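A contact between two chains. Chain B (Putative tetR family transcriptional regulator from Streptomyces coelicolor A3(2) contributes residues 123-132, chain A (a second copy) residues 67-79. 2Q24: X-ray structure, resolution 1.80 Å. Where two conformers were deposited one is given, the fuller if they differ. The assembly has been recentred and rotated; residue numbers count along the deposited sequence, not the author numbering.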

# COMPACT_ATOMS: atom_id res chain seq x y z
N GLY B 123 0.14 2.09 -9.25
CA GLY B 123 0.69 0.82 -8.75
C GLY B 123 -0.45 -0.10 -8.31
O GLY B 123 -1.42 -0.31 -9.06
N ASP B 124 -0.30 -0.66 -7.10
CA ASP B 124 -1.29 -1.59 -6.52
C ASP B 124 -2.23 -0.85 -5.59
O ASP B 124 -2.78 -1.45 -4.67
CB ASP B 124 -0.56 -2.74 -5.79
CG ASP B 124 -0.15 -3.91 -6.79
OD1 ASP B 124 -0.69 -5.03 -6.71
OD2 ASP B 124 0.64 -3.68 -7.69
N SER B 125 -2.37 0.48 -5.76
CA SER B 125 -3.26 1.26 -4.82
C SER B 125 -4.69 0.69 -4.66
O SER B 125 -5.20 0.62 -3.54
CB SER B 125 -3.37 2.77 -5.19
OG SER B 125 -2.09 3.31 -5.29
N ARG B 126 -5.31 0.30 -5.76
CA ARG B 126 -6.66 -0.23 -5.70
C ARG B 126 -6.67 -1.47 -4.79
O ARG B 126 -7.56 -1.62 -3.96
CB ARG B 126 -7.22 -0.53 -7.10
CG ARG B 126 -8.67 -1.05 -7.08
CD ARG B 126 -9.08 -1.56 -8.45
N GLN B 127 -5.71 -2.36 -4.97
CA GLN B 127 -5.63 -3.60 -4.17
C GLN B 127 -5.39 -3.29 -2.69
O GLN B 127 -5.99 -3.91 -1.80
CB GLN B 127 -4.51 -4.49 -4.71
CG GLN B 127 -4.66 -4.88 -6.20
CD GLN B 127 -3.93 -3.96 -7.20
OE1 GLN B 127 -4.21 -2.76 -7.33
NE2 GLN B 127 -3.00 -4.56 -7.95
N LEU B 128 -4.47 -2.37 -2.42
CA LEU B 128 -4.15 -2.01 -1.02
C LEU B 128 -5.41 -1.46 -0.32
O LEU B 128 -5.74 -1.84 0.82
CB LEU B 128 -3.04 -0.94 -1.00
CG LEU B 128 -1.62 -1.37 -1.42
CD1 LEU B 128 -0.75 -0.11 -1.63
CD2 LEU B 128 -1.04 -2.24 -0.33
N ILE B 129 -6.11 -0.57 -1.03
CA ILE B 129 -7.28 0.09 -0.41
C ILE B 129 -8.43 -0.90 -0.30
O ILE B 129 -9.12 -0.94 0.71
CB ILE B 129 -7.75 1.25 -1.25
CG1 ILE B 129 -6.70 2.37 -1.19
CG2 ILE B 129 -9.13 1.74 -0.72
CD1 ILE B 129 -6.87 3.44 -2.27
N GLN B 130 -8.63 -1.71 -1.31
CA GLN B 130 -9.64 -2.81 -1.16
C GLN B 130 -9.35 -3.74 0.02
O GLN B 130 -10.28 -4.20 0.74
CB GLN B 130 -9.81 -3.56 -2.46
CG GLN B 130 -10.73 -2.74 -3.39
CD GLN B 130 -10.96 -3.36 -4.78
OE1 GLN B 130 -11.57 -2.74 -5.69
NE2 GLN B 130 -10.50 -4.57 -4.95
N SER B 131 -8.07 -4.00 0.28
CA SER B 131 -7.72 -4.87 1.40
C SER B 131 -7.98 -4.21 2.73
O SER B 131 -8.39 -4.87 3.67
CB SER B 131 -6.26 -5.33 1.29
OG SER B 131 -5.97 -6.34 2.24
N ALA B 132 -7.78 -2.89 2.80
CA ALA B 132 -8.07 -2.11 4.03
C ALA B 132 -9.56 -2.20 4.32
O ALA B 132 -10.01 -2.39 5.45
CB ALA B 132 -7.65 -0.65 3.82
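Chain A 67-79: RNEVARLCDSVPG

Chain A lies along chain B as a helix beside a helix, the two running in nearly the same direction: the N-to-C axes of 67-75 and 125-132 diverge by 10° and approach to 9.7 Å. So shallow an angle keeps the register simple. R67(A) sits nearest G123(B) by CA, N68(A) nearest D124(B), A71(A) nearest L128(B) and D75(A) nearest S131(B), so the chain A contacts recur at helical spacing on one side.

The stretch opens with R67(A), at chi1 m, chi2 t and chi3 p, with its CA-to-CB bond toward chain B. Its guanidinium carries G123(B) over one face, NH2 lying 3.4 Å from the G123(B) N; both are donors, so this is packing without a hydrogen bond. Glycine is fitting here: its phi is positive, and an ideal CB would come 2.4 Å from R67(A) CZ. Water supplies the polar links. One molecule accepts from R67(A) NE and from D124(B) N, at 3.0 Å each; another accepts from R67(A) NH2 at 3.1 Å and donates to S125(B) OG at 2.8 Å.

N68(A) starts sideways, but with chi1 t its amide reaches D124(B). ND2 donates to D124(B) OD1 at 2.9 Å and, weakly, to OD2 at 3.5 Å. D124(B) occupies the N-cap position yet makes no capping bond with its side chain, which is turned to the partner helix instead.

E69(A) points away and V70(A) sideways, and the next close approach falls to A71(A). A71(A) packs closely, its CB 3.3 Å from D124(B) CB and 3.8 Å from L128(B) CD2. L128(B) begins sideways and brings its end closer, covering A71(A) and just reaching C74(A), whose CB is 4.5 Å from the same CD2. R72(A) and L73(A) stay out of the contact.

D75(A) covers the next turn of chain B, its carboxylate lying along the backbone and side chains there. OD2 is 3.3 Å from Q127(B) O, two acceptors with no bond between them, while OD1 is 3.3 Å from S131(B) CB and 3.6 Å from L128(B) CD2. Its backbone O receives a weak bond, 3.3 Å, from a water that also lies 2.7 Å from S131(B) OG.

S76(A) turns away, its OG bonding back to L73(A) O at 2.7 Å. P78(A) then makes the last contact, its CG 3.6 Å from S131(B) OG; G79(A) is beyond reach. The rule is economical: one directly hydrogen-bonded side-chain pair, bridging waters, and an alanine packed against D124(B) and L128(B).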

# COMPACT_ATOMS: atom_id res chain seq x y z
N ARG A 67 6.51 -2.83 -6.09
CA ARG A 67 5.28 -2.40 -5.42
C ARG A 67 4.28 -3.55 -5.30
O ARG A 67 3.57 -3.68 -4.31
CB ARG A 67 4.66 -1.24 -6.22
CG ARG A 67 5.50 0.03 -5.98
CD ARG A 67 5.03 1.24 -6.84
NE ARG A 67 3.72 1.79 -6.44
CZ ARG A 67 3.14 2.85 -7.01
NH1 ARG A 67 3.70 3.45 -8.07
NH2 ARG A 67 1.95 3.28 -6.57
N ASN A 68 4.23 -4.40 -6.33
CA ASN A 68 3.31 -5.55 -6.29
C ASN A 68 3.72 -6.60 -5.24
O ASN A 68 2.84 -7.25 -4.59
CB ASN A 68 3.26 -6.18 -7.70
CG ASN A 68 2.32 -7.39 -7.78
OD1 ASN A 68 2.77 -8.54 -7.91
ND2 ASN A 68 1.04 -7.13 -7.71
N GLU A 69 5.03 -6.78 -5.04
CA GLU A 69 5.53 -7.70 -3.98
C GLU A 69 5.05 -7.16 -2.64
O GLU A 69 4.60 -7.92 -1.77
CB GLU A 69 7.07 -7.85 -3.99
CG GLU A 69 7.62 -8.75 -5.10
CD GLU A 69 7.68 -10.24 -4.73
OE1 GLU A 69 7.51 -10.58 -3.53
OE2 GLU A 69 7.91 -11.08 -5.64
N VAL A 70 5.21 -5.86 -2.46
CA VAL A 70 4.83 -5.18 -1.21
C VAL A 70 3.34 -5.33 -1.00
O VAL A 70 2.90 -5.75 0.08
CB VAL A 70 5.24 -3.67 -1.20
CG1 VAL A 70 4.65 -2.93 0.01
CG2 VAL A 70 6.78 -3.54 -1.15
N ALA A 71 2.54 -5.05 -2.03
CA ALA A 71 1.10 -5.12 -1.87
C ALA A 71 0.59 -6.53 -1.64
O ALA A 71 -0.28 -6.73 -0.78
CB ALA A 71 0.36 -4.46 -3.08
N ARG A 72 1.16 -7.51 -2.32
CA ARG A 72 0.77 -8.90 -2.08
C ARG A 72 1.09 -9.35 -0.67
O ARG A 72 0.27 -10.05 -0.05
CB ARG A 72 1.36 -9.85 -3.15
CG ARG A 72 0.64 -9.68 -4.51
CD ARG A 72 1.35 -10.62 -5.59
NE ARG A 72 2.24 -11.58 -4.93
CZ ARG A 72 3.56 -11.65 -5.08
NH1 ARG A 72 4.22 -10.86 -5.93
NH2 ARG A 72 4.22 -12.53 -4.37
N LEU A 73 2.24 -8.95 -0.16
CA LEU A 73 2.60 -9.23 1.25
C LEU A 73 1.58 -8.59 2.22
O LEU A 73 1.05 -9.24 3.12
CB LEU A 73 4.00 -8.68 1.52
CG LEU A 73 4.51 -8.83 2.96
CD1 LEU A 73 4.59 -10.33 3.38
CD2 LEU A 73 5.89 -8.11 3.06
N CYS A 74 1.34 -7.28 2.07
CA CYS A 74 0.45 -6.58 3.00
C CYS A 74 -0.99 -7.06 2.95
O CYS A 74 -1.67 -7.26 3.98
CB CYS A 74 0.48 -5.03 2.80
SG CYS A 74 2.12 -4.36 3.08
N ASP A 75 -1.45 -7.33 1.74
CA ASP A 75 -2.84 -7.68 1.50
C ASP A 75 -3.14 -9.12 1.82
O ASP A 75 -4.28 -9.51 1.80
CB ASP A 75 -3.22 -7.40 0.03
CG ASP A 75 -3.16 -5.89 -0.31
OD1 ASP A 75 -3.04 -5.09 0.61
OD2 ASP A 75 -3.17 -5.58 -1.52
N SER A 76 -2.12 -9.91 2.19
CA SER A 76 -2.39 -11.27 2.64
C SER A 76 -2.97 -11.28 4.06
O SER A 76 -3.48 -12.29 4.53
CB SER A 76 -1.11 -12.15 2.60
OG SER A 76 -0.13 -11.69 3.52
N VAL A 77 -2.86 -10.17 4.78
CA VAL A 77 -3.17 -10.29 6.24
C VAL A 77 -4.64 -10.64 6.56
O VAL A 77 -4.90 -11.53 7.37
CB VAL A 77 -2.69 -9.01 6.97
CG1 VAL A 77 -3.33 -8.88 8.38
CG2 VAL A 77 -1.13 -8.92 7.00
N PRO A 78 -5.62 -9.96 5.93
CA PRO A 78 -7.00 -10.28 6.32
C PRO A 78 -7.35 -11.78 6.03
O PRO A 78 -7.99 -12.45 6.86
CB PRO A 78 -7.85 -9.31 5.47
CG PRO A 78 -6.89 -8.13 5.17
CD PRO A 78 -5.54 -8.80 5.00
N GLY A 79 -6.88 -12.29 4.90
CA GLY A 79 -7.12 -13.70 4.51
C GLY A 79 -6.46 -14.68 5.46
O GLY A 79 -7.07 -15.73 5.86
O HOH W 1 1.48 0.40 -4.92
O HOH W 2 0.32 2.80 -3.99
O HOH W 3 -7.38 -8.46 1.21